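Local coordinates for protocadherin gamma-B3 (Homo sapiens, PDB 5K8R), which is a potential calcium-dependent cell-adhesion protein that may help establish and maintain specific neuronal connections in the brain, at residues Lys256-Leu261 and Tyr285-Glu290. Sequence-based numbering, arbitrary orientation.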
loop_
_atom_site.group_PDB
_atom_site.type_symbol
_atom_site.label_atom_id
_atom_site.label_comp_id
_atom_site.label_asym_id
_atom_site.label_seq_id
_atom_site.Cartn_x
_atom_site.Cartn_y
_atom_site.Cartn_z
ATOM N N LYS A 256 -31.021 -6.808 -15.141
ATOM C CA LYS A 256 -30.814 -8.082 -15.820
ATOM C C LYS A 256 -31.049 -7.971 -17.322
ATOM O O LYS A 256 -30.444 -8.723 -18.094
ATOM C CB LYS A 256 -31.716 -9.156 -15.217
ATOM C CG LYS A 256 -31.229 -9.683 -13.878
ATOM C CD LYS A 256 -31.967 -10.948 -13.481
ATOM C CE LYS A 256 -31.357 -11.570 -12.237
ATOM N NZ LYS A 256 -32.027 -12.845 -11.866
ATOM N N GLU A 257 -31.916 -7.051 -17.756
ATOM C CA GLU A 257 -32.120 -6.862 -19.189
ATOM C C GLU A 257 -30.878 -6.295 -19.863
ATOM O O GLU A 257 -30.670 -6.511 -21.061
ATOM C CB GLU A 257 -33.316 -5.945 -19.447
ATOM C CG GLU A 257 -33.219 -4.578 -18.790
ATOM C CD GLU A 257 -34.271 -3.613 -19.303
ATOM O OE1 GLU A 257 -34.213 -3.249 -20.496
ATOM O OE2 GLU A 257 -35.169 -3.232 -18.521
ATOM N N VAL A 258 -30.044 -5.575 -19.114
ATOM C CA VAL A 258 -28.828 -4.986 -19.662
ATOM C C VAL A 258 -27.632 -5.857 -19.303
ATOM O O VAL A 258 -26.640 -5.900 -20.040
ATOM C CB VAL A 258 -28.639 -3.549 -19.151
ATOM C CG1 VAL A 258 -27.548 -2.850 -19.938
ATOM C CG2 VAL A 258 -29.955 -2.785 -19.233
ATOM N N ARG A 259 -27.719 -6.551 -18.165
ATOM C CA ARG A 259 -26.676 -7.499 -17.793
ATOM C C ARG A 259 -26.521 -8.595 -18.841
ATOM O O ARG A 259 -25.402 -9.048 -19.110
ATOM C CB ARG A 259 -26.988 -8.104 -16.422
ATOM C CG ARG A 259 -26.068 -9.250 -16.037
ATOM C CD ARG A 259 -26.321 -9.749 -14.626
ATOM N NE ARG A 259 -25.667 -8.918 -13.619
ATOM C CZ ARG A 259 -26.271 -7.943 -12.950
ATOM N NH1 ARG A 259 -27.549 -7.673 -13.180
ATOM N NH2 ARG A 259 -25.600 -7.239 -12.050
ATOM N N GLN A 260 -27.624 -9.019 -19.452
ATOM C CA GLN A 260 -27.599 -10.033 -20.497
ATOM C C GLN A 260 -27.361 -9.448 -21.883
ATOM O O GLN A 260 -27.436 -10.184 -22.873
ATOM C CB GLN A 260 -28.909 -10.823 -20.492
ATOM C CG GLN A 260 -29.154 -11.617 -19.222
ATOM C CD GLN A 260 -28.199 -12.784 -19.070
ATOM O OE1 GLN A 260 -27.368 -12.805 -18.163
ATOM N NE2 GLN A 260 -28.318 -13.767 -19.955
ATOM N N LEU A 261 -27.086 -8.150 -21.981
ATOM C CA LEU A 261 -26.919 -7.485 -23.268
ATOM C C LEU A 261 -25.543 -6.873 -23.467
ATOM O O LEU A 261 -24.993 -6.956 -24.568
ATOM C CB LEU A 261 -27.987 -6.394 -23.441
ATOM C CG LEU A 261 -29.172 -6.739 -24.345
ATOM C CD1 LEU A 261 -28.706 -6.925 -25.780
ATOM C CD2 LEU A 261 -29.897 -7.982 -23.850
ATOM N N TYR A 285 -29.882 3.173 -23.966
ATOM C CA TYR A 285 -29.416 2.604 -22.706
ATOM C C TYR A 285 -28.503 3.610 -22.022
ATOM O O TYR A 285 -27.484 4.011 -22.592
ATOM C CB TYR A 285 -28.671 1.284 -22.932
ATOM C CG TYR A 285 -29.527 0.155 -23.460
ATOM C CD1 TYR A 285 -30.121 -0.755 -22.596
ATOM C CD2 TYR A 285 -29.732 -0.009 -24.824
ATOM C CE1 TYR A 285 -30.899 -1.793 -23.073
ATOM C CE2 TYR A 285 -30.510 -1.044 -25.311
ATOM C CZ TYR A 285 -31.091 -1.931 -24.431
ATOM O OH TYR A 285 -31.865 -2.962 -24.911
ATOM N N THR A 286 -28.859 4.011 -20.806
ATOM C CA THR A 286 -28.013 4.862 -19.978
ATOM C C THR A 286 -27.500 4.033 -18.808
ATOM O O THR A 286 -28.290 3.561 -17.983
ATOM C CB THR A 286 -28.772 6.093 -19.483
ATOM O OG1 THR A 286 -29.106 6.929 -20.598
ATOM C CG2 THR A 286 -27.918 6.884 -18.505
ATOM N N ILE A 287 -26.182 3.856 -18.743
ATOM C CA ILE A 287 -25.547 2.946 -17.797
ATOM C C ILE A 287 -24.477 3.704 -17.026
ATOM O O ILE A 287 -23.687 4.445 -17.619
ATOM C CB ILE A 287 -24.928 1.730 -18.513
ATOM C CG1 ILE A 287 -25.976 1.018 -19.369
ATOM C CG2 ILE A 287 -24.319 0.776 -17.507
ATOM C CD1 ILE A 287 -25.385 0.024 -20.344
ATOM N N GLY A 288 -24.445 3.512 -15.710
ATOM C CA GLY A 288 -23.402 4.097 -14.885
ATOM C C GLY A 288 -22.166 3.210 -14.846
ATOM O O GLY A 288 -22.261 1.987 -14.738
ATOM N N VAL A 289 -21.001 3.846 -14.925
ATOM C CA VAL A 289 -19.718 3.154 -14.963
ATOM C C VAL A 289 -18.855 3.656 -13.812
ATOM O O VAL A 289 -18.752 4.869 -13.587
ATOM C CB VAL A 289 -19.004 3.355 -16.312
ATOM C CG1 VAL A 289 -17.617 2.730 -16.281
ATOM C CG2 VAL A 289 -19.833 2.760 -17.441
ATOM N N GLU A 290 -18.241 2.721 -13.091
ATOM C CA GLU A 290 -17.376 3.006 -11.957
ATOM C C GLU A 290 -15.959 2.535 -12.256
ATOM O O GLU A 290 -15.761 1.458 -12.831
ATOM C CB GLU A 290 -17.891 2.319 -10.686
ATOM C CG GLU A 290 -16.956 2.419 -9.490
ATOM C CD GLU A 290 -17.332 1.465 -8.374
ATOM O OE1 GLU A 290 -18.044 0.476 -8.650
ATOM O OE2 GLU A 290 -16.919 1.703 -7.221
#
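V258 carries this contact, pushing its two methyls from the short helix 256-259 against Y285 and I287 of the strand 284-292. CG2 meets the Y285 ring at its edge, near the ring plane, 3.9 Å from CD1 and 4.1 Å from CE1. CG1 reaches the other strand residue, lying 3.6 Å from CD1 of I287. The split follows from the valine rotamer: CG1 stands opposite the backbone N (chi1 -168°), while CG2 sits beside that N and turns to the tyrosine. On the strand, I287 extends its CG1 arm (chi2 167°), which carries CD1 out to the valine. Y285 and I287, two apart in the strand, each take one methyl of the buried V258, and F262 packs edge-to-face with the tyrosine ring.

E257 only grazes the ring, OE1 lying 4.4 Å from CE1 of Y285 and neither over the face nor at the edge; that oxygen is taken by a salt bridge to R282. No hydrogen bond joins the two segments. The helical turn is held by its own backbone, Q260 N to K256 O (3.1 Å), whereas Y285 and I287 bond to I305 and V303 of strand 298-308, and G288 to I252 of strand 248-252.

Here a helical turn in the connection between strands 248-252 and 262-264 packs on the inner face of one sheet, part of the hydrophobic core of the Greek-key beta-sandwich of the third cadherin repeat.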